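Side-chain contacts in 28 kDa product (Pseudomonas syringae pv. phaseolicola, PDB 1UKF), which acts as a papain-like cysteine protease delivered into plant cells, where autocleavage is required for its virulence function and cultivar-specific recognition can be triggered: residues D11-H14 against G20-T23; T76-V81 against K119-L124; K94-S99 against A103-T108; P148-F153 against K165-H170. One frame throughout, in Å; residues are numbered along the deposited sequence.

Contact 1. Residues D11-H14 against G20-T23; sequences DVNH and GLST
Val12 is the first residue of 11-14 to meet Leu21, and Asp11 just ahead of it sets the path of the chain. The Asp11 carboxylate turns back so that OD1 accepts from Asn13 N (3.2 Å, N-H...O angle 155°), the defining bond of an Asx turn. Within that turn Val12 sends its CB toward helix 18-27, and its CG2 lies 4.1 Å from Leu21 CD1. The nearest approach, however, is made by the backbone: Val12 O stands 3.3 Å from Leu21 CD1, and this oxygen accepts from Gln48 NE2. Leu21 meets the loop with a single branch, CD1, its CG being anti to the carbonyl carbon (chi1 -72°). The loop so packed is the one that leads, in a papain-like fold, into the helix carrying the catalytic cysteine, here Cys18. Asn13 follows. Its CG is anti to the backbone N (chi1 -164°), which carries the amide toward the helix, and OD1 comes to 3.9 Å from Leu21 CD1. Both ends of that amide are bonded: OD1 accepts from Ile17 N and ND2 donates to Asn149 OD1. Its side chain lies about 4 Å from those of Cys18 and His132; a position shortly upstream of the nucleophile recalls the oxyanion-hole glutamine of papain, so a related role is possible.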
loop_
_atom_site.group_PDB
_atom_site.type_symbol
_atom_site.label_atom_id
_atom_site.label_comp_id
_atom_site.label_asym_id
_atom_site.label_seq_id
_atom_site.Cartn_x
_atom_site.Cartn_y
_atom_site.Cartn_z
ATOM N N ASP A 11 -10.826 -9.221 -2.900
ATOM C CA ASP A 11 -9.962 -9.604 -1.793
ATOM C C ASP A 11 -8.985 -10.606 -2.396
ATOM O O ASP A 11 -9.336 -11.767 -2.620
ATOM C CB ASP A 11 -10.773 -10.272 -0.684
ATOM C CG ASP A 11 -9.905 -10.753 0.467
ATOM O OD1 ASP A 11 -8.661 -10.734 0.343
ATOM O OD2 ASP A 11 -10.474 -11.161 1.503
ATOM N N VAL A 12 -7.768 -10.154 -2.675
ATOM C CA VAL A 12 -6.764 -11.019 -3.283
ATOM C C VAL A 12 -5.626 -11.371 -2.331
ATOM O O VAL A 12 -4.608 -11.923 -2.754
ATOM C CB VAL A 12 -6.173 -10.355 -4.557
ATOM C CG1 VAL A 12 -7.273 -10.152 -5.587
ATOM C CG2 VAL A 12 -5.525 -9.014 -4.214
ATOM N N ASN A 13 -5.825 -11.100 -1.040
ATOM C CA ASN A 13 -4.786 -11.335 -0.040
ATOM C C ASN A 13 -4.996 -12.524 0.897
ATOM O O ASN A 13 -4.463 -12.543 2.008
ATOM C CB ASN A 13 -4.599 -10.049 0.781
ATOM C CG ASN A 13 -3.304 -10.038 1.575
ATOM O OD1 ASN A 13 -2.259 -10.470 1.088
ATOM N ND2 ASN A 13 -3.365 -9.516 2.797
ATOM N N HIS A 14 -5.744 -13.530 0.461
ATOM C CA HIS A 14 -5.970 -14.691 1.314
ATOM C C HIS A 14 -4.658 -15.365 1.724
ATOM O O HIS A 14 -4.574 -15.964 2.799
ATOM C CB HIS A 14 -6.865 -15.715 0.605
ATOM C CG HIS A 14 -7.190 -16.914 1.442
ATOM N ND1 HIS A 14 -8.039 -16.857 2.526
ATOM C CD2 HIS A 14 -6.762 -18.197 1.366
ATOM C CE1 HIS A 14 -8.119 -18.053 3.084
ATOM N NE2 HIS A 14 -7.353 -18.883 2.398
ATOM N N GLY A 20 4.134 -7.935 -1.470
ATOM C CA GLY A 20 4.414 -8.399 -2.818
ATOM C C GLY A 20 3.317 -8.026 -3.803
ATOM O O GLY A 20 3.606 -7.567 -4.908
ATOM N N LEU A 21 2.060 -8.235 -3.415
ATOM C CA LEU A 21 0.929 -7.893 -4.272
ATOM C C LEU A 21 0.867 -6.390 -4.514
ATOM O O LEU A 21 0.594 -5.947 -5.631
ATOM C CB LEU A 21 -0.385 -8.353 -3.636
ATOM C CG LEU A 21 -0.657 -9.860 -3.622
ATOM C CD1 LEU A 21 -1.855 -10.155 -2.728
ATOM C CD2 LEU A 21 -0.906 -10.359 -5.045
ATOM N N SER A 22 1.113 -5.605 -3.469
ATOM C CA SER A 22 1.078 -4.154 -3.588
ATOM C C SER A 22 2.163 -3.667 -4.538
ATOM O O SER A 22 1.939 -2.744 -5.326
ATOM C CB SER A 22 1.245 -3.503 -2.213
ATOM O OG SER A 22 0.104 -3.752 -1.414
ATOM N N THR A 23 3.338 -4.286 -4.472
ATOM C CA THR A 23 4.423 -3.887 -5.357
ATOM C C THR A 23 4.105 -4.296 -6.795
ATOM O O THR A 23 4.384 -3.542 -7.730
ATOM C CB THR A 23 5.765 -4.490 -4.900
ATOM O OG1 THR A 23 6.048 -4.045 -3.566
ATOM C CG2 THR A 23 6.898 -4.030 -5.809
#

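Contact 2. Residues T76-V81 against K119-L124; sequences TASTAV and KHLLSL
Ser78 and Leu121 mark the closest backbone approach of helix 73-84 to strand 119-126, with Ser78 CA and Leu121 CA 7.9 Å apart. The helical segment is regular, as its i to i+4 bonds attest: Ala80 N to Thr76 O measures 3.0 Å. The strand is an inner one, bonded on one edge to strand 178-187 (Leu121 with Phe184) and on the other to strand 130-139 (Leu122 with Ile134). The contact therefore belongs to the interface between the helical part and the antiparallel sheet of a papain-like fold. At this point one sheet residue does the touching. Leu121 has its CG anti to the backbone N (chi1 172°), which points the isobutyl group toward the helix, while the CB of Leu122 points away, its side chain meeting Val113 of helix 102-113. On the helix, Ser78 offers carbon rather than its hydroxyl: CB lies 4.0 Å from Leu121 CD2, whereas OG bonds to Phe74 O one turn earlier. One turn later Val81, whose side chain crosses that of Leu121 at about a right angle, adds a second wall. The other branch of Leu121, CD1, packs against Ser22 of the helix that carries Cys18. Val81 CG1, the branch lying between its backbone N and carbonyl carbon, ends 4.1 Å from Leu121 CD2.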
loop_
_atom_site.group_PDB
_atom_site.type_symbol
_atom_site.label_atom_id
_atom_site.label_comp_id
_atom_site.label_asym_id
_atom_site.label_seq_id
_atom_site.Cartn_x
_atom_site.Cartn_y
_atom_site.Cartn_z
ATOM N N THR A 76 13.802 -1.741 5.855
ATOM C CA THR A 76 14.768 -2.393 4.983
ATOM C C THR A 76 14.080 -3.372 4.032
ATOM O O THR A 76 14.370 -3.393 2.836
ATOM C CB THR A 76 15.831 -3.135 5.819
ATOM O OG1 THR A 76 16.579 -2.180 6.581
ATOM C CG2 THR A 76 16.777 -3.923 4.920
ATOM N N ALA A 77 13.161 -4.172 4.564
ATOM C CA ALA A 77 12.436 -5.150 3.758
ATOM C C ALA A 77 11.554 -4.479 2.703
ATOM O O ALA A 77 11.525 -4.904 1.548
ATOM C CB ALA A 77 11.593 -6.045 4.663
ATOM N N SER A 78 10.832 -3.435 3.102
ATOM C CA SER A 78 9.966 -2.724 2.171
ATOM C C SER A 78 10.796 -2.070 1.074
ATOM O O SER A 78 10.389 -2.034 -0.090
ATOM C CB SER A 78 9.146 -1.667 2.911
ATOM O OG SER A 78 8.196 -2.282 3.760
ATOM N N THR A 79 11.962 -1.553 1.441
ATOM C CA THR A 79 12.838 -0.925 0.461
ATOM C C THR A 79 13.341 -1.978 -0.527
ATOM O O THR A 79 13.427 -1.723 -1.725
ATOM C CB THR A 79 14.048 -0.251 1.146
ATOM O OG1 THR A 79 13.582 0.785 2.017
ATOM C CG2 THR A 79 14.987 0.356 0.111
ATOM N N ALA A 80 13.657 -3.165 -0.022
ATOM C CA ALA A 80 14.159 -4.242 -0.865
ATOM C C ALA A 80 13.151 -4.680 -1.922
ATOM O O ALA A 80 13.512 -4.877 -3.082
ATOM C CB ALA A 80 14.563 -5.439 -0.004
ATOM N N VAL A 81 11.886 -4.823 -1.538
ATOM C CA VAL A 81 10.894 -5.259 -2.509
ATOM C C VAL A 81 10.621 -4.211 -3.584
ATOM O O VAL A 81 10.405 -4.564 -4.744
ATOM C CB VAL A 81 9.568 -5.699 -1.823
ATOM C CG1 VAL A 81 8.835 -4.506 -1.232
ATOM C CG2 VAL A 81 8.692 -6.441 -2.826
ATOM N N LYS A 119 4.207 7.837 -6.397
ATOM C CA LYS A 119 3.850 6.443 -6.175
ATOM C C LYS A 119 4.346 6.072 -4.791
ATOM O O LYS A 119 5.416 6.515 -4.374
ATOM C CB LYS A 119 4.512 5.535 -7.214
ATOM C CG LYS A 119 3.875 5.606 -8.587
ATOM C CD LYS A 119 4.380 4.488 -9.484
ATOM C CE LYS A 119 3.672 4.497 -10.833
ATOM N NZ LYS A 119 4.007 5.710 -11.620
ATOM N N HIS A 120 3.570 5.268 -4.073
ATOM C CA HIS A 120 3.965 4.861 -2.730
ATOM C C HIS A 120 3.573 3.447 -2.380
ATOM O O HIS A 120 2.555 2.930 -2.840
ATOM C CB HIS A 120 3.295 5.719 -1.648
ATOM C CG HIS A 120 3.737 7.144 -1.614
ATOM N ND1 HIS A 120 4.641 7.630 -0.693
ATOM C CD2 HIS A 120 3.361 8.203 -2.366
ATOM C CE1 HIS A 120 4.799 8.928 -0.880
ATOM N NE2 HIS A 120 4.034 9.299 -1.890
ATOM N N LEU A 121 4.405 2.838 -1.549
ATOM C CA LEU A 121 4.095 1.550 -0.958
ATOM C C LEU A 121 3.820 2.094 0.446
ATOM O O LEU A 121 4.600 2.905 0.958
ATOM C CB LEU A 121 5.303 0.609 -0.915
ATOM C CG LEU A 121 5.045 -0.684 -0.127
ATOM C CD1 LEU A 121 3.999 -1.539 -0.831
ATOM C CD2 LEU A 121 6.349 -1.453 0.010
ATOM N N LEU A 122 2.708 1.705 1.056
ATOM C CA LEU A 122 2.381 2.187 2.390
ATOM C C LEU A 122 2.213 1.009 3.328
ATOM O O LEU A 122 1.725 -0.046 2.930
ATOM C CB LEU A 122 1.077 2.989 2.377
ATOM C CG LEU A 122 0.948 4.188 1.434
ATOM C CD1 LEU A 122 -0.464 4.737 1.506
ATOM C CD2 LEU A 122 1.957 5.261 1.808
ATOM N N SER A 123 2.625 1.177 4.574
ATOM C CA SER A 123 2.464 0.109 5.542
ATOM C C SER A 123 1.584 0.596 6.683
ATOM O O SER A 123 1.790 1.685 7.218
ATOM C CB SER A 123 3.829 -0.358 6.068
ATOM O OG SER A 123 4.593 0.721 6.572
ATOM N N LEU A 124 0.572 -0.198 7.018
ATOM C CA LEU A 124 -0.337 0.128 8.109
ATOM C C LEU A 124 0.135 -0.667 9.312
ATOM O O LEU A 124 0.244 -1.891 9.246
ATOM C CB LEU A 124 -1.775 -0.268 7.762
ATOM C CG LEU A 124 -2.370 0.315 6.479
ATOM C CD1 LEU A 124 -3.811 -0.147 6.329
ATOM C CD2 LEU A 124 -2.304 1.830 6.524
#

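Contact 3. Residues K94-S99 against A103-T108; sequences KTVHAS and AQLGQT
The Gln104 amide is the flat group nearest the opposing segment, with NE2 2.9 Å from Ser99 O. The donor geometry is poor, so the pair is close without being a hydrogen bond. The extended Gln104 chain (chi1 -177°, chi2 -177°) carries the amide out from the helix to the Ser99 carbonyl. A second flat group, the His97 ring, takes Thr95 CG2 on one face, 3.7 Å above the plane and offset toward the rim; its CB points away from the helix, so its ring contributes little here, although His97 O lies 3.9 Å from Leu105 CD1. The frame is a strand, a short turn and a helix: strand 88-97, the outermost at one side of the antiparallel sheet, reverses into helix 102-113. The axes of 94-97 and 103-108 run nearly antiparallel at 161°, 8.9 Å apart at closest approach. Val96 packs between Leu105 and Thr108 of the helix. Its CG1, anti to the backbone N, presses on Leu105 CD1 at 3.3 Å, tighter than usual van der Waals contact, and also meets Thr108 CG2 at 3.7 Å. Leu105 spreads both branches, CD1 against Val96 CG1, and CD2 4.3 Å from Ala98 CB; CD2 also borders Ile168 of helix 160-173. At the Thr108 end, the extended Lys94 brings only its NZ near Thr108 CG2 (4.2 Å), and that NZ forms a salt bridge with Asp112 farther along the same helix.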
loop_
_atom_site.group_PDB
_atom_site.type_symbol
_atom_site.label_atom_id
_atom_site.label_comp_id
_atom_site.label_asym_id
_atom_site.label_seq_id
_atom_site.Cartn_x
_atom_site.Cartn_y
_atom_site.Cartn_z
ATOM N N LYS A 94 8.539 7.947 5.723
ATOM C CA LYS A 94 7.871 8.838 6.661
ATOM C C LYS A 94 6.839 8.097 7.498
ATOM O O LYS A 94 6.112 7.246 6.991
ATOM C CB LYS A 94 7.189 9.979 5.906
ATOM C CG LYS A 94 6.475 10.966 6.808
ATOM C CD LYS A 94 5.843 12.086 6.003
ATOM C CE LYS A 94 5.093 13.047 6.907
ATOM N NZ LYS A 94 4.467 14.147 6.130
ATOM N N THR A 95 6.781 8.422 8.784
ATOM C CA THR A 95 5.833 7.791 9.688
ATOM C C THR A 95 4.807 8.807 10.172
ATOM O O THR A 95 5.159 9.800 10.808
ATOM C CB THR A 95 6.542 7.192 10.921
ATOM O OG1 THR A 95 7.513 6.229 10.498
ATOM C CG2 THR A 95 5.536 6.518 11.838
ATOM N N VAL A 96 3.541 8.560 9.861
ATOM C CA VAL A 96 2.471 9.448 10.291
ATOM C C VAL A 96 1.703 8.720 11.386
ATOM O O VAL A 96 1.138 7.650 11.151
ATOM C CB VAL A 96 1.509 9.790 9.128
ATOM C CG1 VAL A 96 0.456 10.784 9.599
ATOM C CG2 VAL A 96 2.290 10.368 7.958
ATOM N N HIS A 97 1.698 9.292 12.585
ATOM C CA HIS A 97 1.009 8.680 13.716
ATOM C C HIS A 97 -0.473 9.022 13.744
ATOM O O HIS A 97 -0.890 10.072 13.261
ATOM C CB HIS A 97 1.668 9.101 15.034
ATOM C CG HIS A 97 3.107 8.704 15.140
ATOM N ND1 HIS A 97 4.127 9.434 14.567
ATOM C CD2 HIS A 97 3.694 7.631 15.720
ATOM C CE1 HIS A 97 5.279 8.829 14.791
ATOM N NE2 HIS A 97 5.045 7.732 15.489
ATOM N N ALA A 98 -1.263 8.123 14.322
ATOM C CA ALA A 98 -2.709 8.299 14.408
ATOM C C ALA A 98 -3.148 9.326 15.447
ATOM O O ALA A 98 -4.331 9.407 15.775
ATOM C CB ALA A 98 -3.372 6.958 14.696
ATOM N N SER A 99 -2.201 10.104 15.959
ATOM C CA SER A 99 -2.506 11.128 16.957
ATOM C C SER A 99 -3.613 12.049 16.456
ATOM O O SER A 99 -3.382 12.910 15.606
ATOM C CB SER A 99 -1.254 11.954 17.265
ATOM O OG SER A 99 -0.786 12.623 16.108
ATOM N N ALA A 103 -9.556 11.822 10.306
ATOM C CA ALA A 103 -9.580 12.832 9.256
ATOM C C ALA A 103 -8.206 13.483 9.177
ATOM O O ALA A 103 -7.697 13.745 8.089
ATOM C CB ALA A 103 -10.642 13.882 9.553
ATOM N N GLN A 104 -7.605 13.737 10.337
ATOM C CA GLN A 104 -6.283 14.350 10.393
ATOM C C GLN A 104 -5.247 13.424 9.771
ATOM O O GLN A 104 -4.419 13.854 8.966
ATOM C CB GLN A 104 -5.890 14.655 11.841
ATOM C CG GLN A 104 -4.544 15.354 11.975
ATOM C CD GLN A 104 -4.139 15.584 13.418
ATOM O OE1 GLN A 104 -4.865 16.212 14.188
ATOM N NE2 GLN A 104 -2.968 15.077 13.791
ATOM N N LEU A 105 -5.291 12.150 10.148
ATOM C CA LEU A 105 -4.359 11.165 9.614
ATOM C C LEU A 105 -4.530 11.079 8.102
ATOM O O LEU A 105 -3.554 11.129 7.352
ATOM C CB LEU A 105 -4.611 9.795 10.251
ATOM C CG LEU A 105 -3.803 8.611 9.711
ATOM C CD1 LEU A 105 -2.318 8.917 9.786
ATOM C CD2 LEU A 105 -4.134 7.363 10.515
ATOM N N GLY A 106 -5.779 10.957 7.664
ATOM C CA GLY A 106 -6.063 10.877 6.243
ATOM C C GLY A 106 -5.580 12.104 5.496
ATOM O O GLY A 106 -5.074 11.998 4.381
ATOM N N GLN A 107 -5.734 13.273 6.110
ATOM C CA GLN A 107 -5.307 14.521 5.491
ATOM C C GLN A 107 -3.791 14.591 5.335
ATOM O O GLN A 107 -3.286 14.949 4.269
ATOM C CB GLN A 107 -5.790 15.715 6.319
ATOM C CG GLN A 107 -5.323 17.062 5.789
ATOM C CD GLN A 107 -5.763 17.306 4.359
ATOM O OE1 GLN A 107 -6.958 17.337 4.062
ATOM N NE2 GLN A 107 -4.796 17.480 3.464
ATOM N N THR A 108 -3.068 14.251 6.397
ATOM C CA THR A 108 -1.613 14.288 6.359
ATOM C C THR A 108 -1.068 13.321 5.317
ATOM O O THR A 108 -0.200 13.679 4.520
ATOM C CB THR A 108 -1.007 13.942 7.733
ATOM O OG1 THR A 108 -1.473 14.886 8.705
ATOM C CG2 THR A 108 0.513 13.992 7.675
#

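Contact 4. Residues P148-F153 against K165-H170; sequences PNLGEF and KGLIDH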
loop_
_atom_site.group_PDB
_atom_site.type_symbol
_atom_site.label_atom_id
_atom_site.label_comp_id
_atom_site.label_asym_id
_atom_site.label_seq_id
_atom_site.Cartn_x
_atom_site.Cartn_y
_atom_site.Cartn_z
ATOM N N PRO A 148 -4.650 -4.906 -0.916
ATOM C CA PRO A 148 -4.802 -6.335 -1.213
ATOM C C PRO A 148 -6.018 -7.016 -0.569
ATOM O O PRO A 148 -6.551 -7.978 -1.124
ATOM C CB PRO A 148 -3.483 -6.926 -0.725
ATOM C CG PRO A 148 -2.501 -5.810 -0.968
ATOM C CD PRO A 148 -3.269 -4.590 -0.501
ATOM N N ASN A 149 -6.449 -6.535 0.595
ATOM C CA ASN A 149 -7.601 -7.121 1.281
ATOM C C ASN A 149 -8.941 -6.693 0.699
ATOM O O ASN A 149 -9.944 -7.383 0.889
ATOM C CB ASN A 149 -7.644 -6.719 2.764
ATOM C CG ASN A 149 -6.531 -7.326 3.588
ATOM O OD1 ASN A 149 -6.096 -8.452 3.352
ATOM N ND2 ASN A 149 -6.085 -6.586 4.598
ATOM N N LEU A 150 -8.958 -5.569 -0.017
ATOM C CA LEU A 150 -10.202 -5.000 -0.530
ATOM C C LEU A 150 -10.343 -4.783 -2.027
ATOM O O LEU A 150 -11.431 -4.966 -2.580
ATOM C CB LEU A 150 -10.452 -3.667 0.180
ATOM C CG LEU A 150 -10.504 -3.733 1.710
ATOM C CD1 LEU A 150 -10.367 -2.338 2.294
ATOM C CD2 LEU A 150 -11.808 -4.385 2.151
ATOM N N GLY A 151 -9.265 -4.371 -2.681
ATOM C CA GLY A 151 -9.327 -4.117 -4.109
ATOM C C GLY A 151 -8.796 -2.733 -4.428
ATOM O O GLY A 151 -8.010 -2.170 -3.656
ATOM N N GLU A 152 -9.227 -2.177 -5.558
ATOM C CA GLU A 152 -8.763 -0.862 -5.973
ATOM C C GLU A 152 -9.812 0.221 -5.773
ATOM O O GLU A 152 -11.009 0.009 -6.007
ATOM C CB GLU A 152 -8.321 -0.885 -7.444
ATOM C CG GLU A 152 -7.584 0.393 -7.867
ATOM C CD GLU A 152 -7.022 0.339 -9.278
ATOM O OE1 GLU A 152 -6.424 -0.693 -9.651
ATOM O OE2 GLU A 152 -7.167 1.346 -10.007
ATOM N N PHE A 153 -9.341 1.380 -5.328
ATOM C CA PHE A 153 -10.181 2.544 -5.083
ATOM C C PHE A 153 -9.593 3.706 -5.862
ATOM O O PHE A 153 -8.395 3.728 -6.154
ATOM C CB PHE A 153 -10.199 2.896 -3.594
ATOM C CG PHE A 153 -10.681 1.783 -2.712
ATOM C CD1 PHE A 153 -9.827 0.746 -2.344
ATOM C CD2 PHE A 153 -11.999 1.754 -2.276
ATOM C CE1 PHE A 153 -10.284 -0.309 -1.555
ATOM C CE2 PHE A 153 -12.468 0.707 -1.489
ATOM C CZ PHE A 153 -11.608 -0.329 -1.127
ATOM N N LYS A 165 -9.163 8.362 4.915
ATOM C CA LYS A 165 -9.833 8.312 6.210
ATOM C C LYS A 165 -10.759 7.098 6.230
ATOM O O LYS A 165 -10.841 6.383 7.228
ATOM C CB LYS A 165 -10.647 9.587 6.454
ATOM C CG LYS A 165 -11.389 9.592 7.788
ATOM C CD LYS A 165 -12.197 10.870 7.972
ATOM C CE LYS A 165 -12.796 10.954 9.372
ATOM N NZ LYS A 165 -13.723 9.824 9.666
ATOM N N GLY A 166 -11.455 6.873 5.120
ATOM C CA GLY A 166 -12.359 5.741 5.031
ATOM C C GLY A 166 -11.649 4.416 5.239
ATOM O O GLY A 166 -12.176 3.515 5.894
ATOM N N LEU A 167 -10.448 4.289 4.684
ATOM C CA LEU A 167 -9.677 3.063 4.824
ATOM C C LEU A 167 -9.268 2.867 6.282
ATOM O O LEU A 167 -9.365 1.766 6.820
ATOM C CB LEU A 167 -8.435 3.117 3.932
ATOM C CG LEU A 167 -7.729 1.775 3.742
ATOM C CD1 LEU A 167 -8.670 0.803 3.042
ATOM C CD2 LEU A 167 -6.465 1.963 2.916
ATOM N N ILE A 168 -8.809 3.938 6.920
ATOM C CA ILE A 168 -8.410 3.862 8.317
ATOM C C ILE A 168 -9.603 3.466 9.185
ATOM O O ILE A 168 -9.488 2.596 10.048
ATOM C CB ILE A 168 -7.857 5.213 8.822
ATOM C CG1 ILE A 168 -6.591 5.579 8.044
ATOM C CG2 ILE A 168 -7.556 5.132 10.319
ATOM C CD1 ILE A 168 -5.459 4.580 8.193
ATOM N N ASP A 169 -10.749 4.100 8.953
ATOM C CA ASP A 169 -11.943 3.791 9.733
ATOM C C ASP A 169 -12.376 2.349 9.514
ATOM O O ASP A 169 -12.882 1.699 10.429
ATOM C CB ASP A 169 -13.094 4.732 9.368
ATOM C CG ASP A 169 -12.823 6.169 9.764
ATOM O OD1 ASP A 169 -12.071 6.392 10.735
ATOM O OD2 ASP A 169 -13.377 7.073 9.108
ATOM N N HIS A 170 -12.180 1.855 8.296
ATOM C CA HIS A 170 -12.540 0.482 7.964
ATOM C C HIS A 170 -11.804 -0.484 8.885
ATOM O O HIS A 170 -12.411 -1.366 9.496
ATOM C CB HIS A 170 -12.170 0.172 6.511
ATOM C CG HIS A 170 -12.230 -1.285 6.172
ATOM N ND1 HIS A 170 -13.416 -1.954 5.965
ATOM C CD2 HIS A 170 -11.249 -2.209 6.041
ATOM C CE1 HIS A 170 -13.163 -3.228 5.721
ATOM N NE2 HIS A 170 -11.857 -3.409 5.763
#
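The helix that sets Leu167 and His170 against Leu150 also holds the shortest polar bond, at some distance from that contact: Lys165 NZ donates to Asp169 OD2 at 2.8 Å, a salt bridge one turn apart that uses the syn lone pair of the carboxylate oxygen. The other oxygen, OD1, accepts from Ser102 OG, so the carboxylate is held at both ends. The contact itself joins helix 160-173 to the catalytic end of the papain-like sheet. Leu150 and Gly151 together face Asp147, a classic beta bulge at the start of strand 151-156, and the CB of Leu150 points toward the helix. Gly151 has phi 128°, a backbone conformation favourable mainly to glycine. Leu167 and Leu150 run antiparallel alongside one another, and their CD1 atoms meet at 3.6 Å. Leu167 also lies against Asp147, Leu145 and Ile134, so it packs directly behind the active-site aspartate. Phe153 borders Leu150 from the strand side, with Leu150 CB in the plane of its ring at the edge. His170 approaches Leu150 from the helix side, its CG anti to the backbone N (chi1 168°), which turns a face of the imidazole to the leucine. Leu150 CD1 stands over that face, a CH-pi contact with the carbon 4.2 Å from the centroid of the His170 ring and 27° off the normal. The second methyl, Leu150 CD2, lies 3.7 Å from His170 NE2.

How the contacts relate
From the N terminus, contact 1 closes first, a short loop that folds 11-14 onto the helix of Cys18 before any later contact opens. Contact 2 then closes a long loop, pinning helix 73-84 to strand 119-126, and contact 3 is nested inside it, a tight reversal from edge strand to helix. Contact 4 follows in series and brings the chain after Asp147 against helix 160-173. Contacts 1 and 4 touch: Val12 N lies 2.9 Å from Pro148 O, a probable hydrogen bond. Contact 1 also touches contact 2 through Thr23 on Val81, and contact 3 touches contact 4 where Ala103 packs on Lys165.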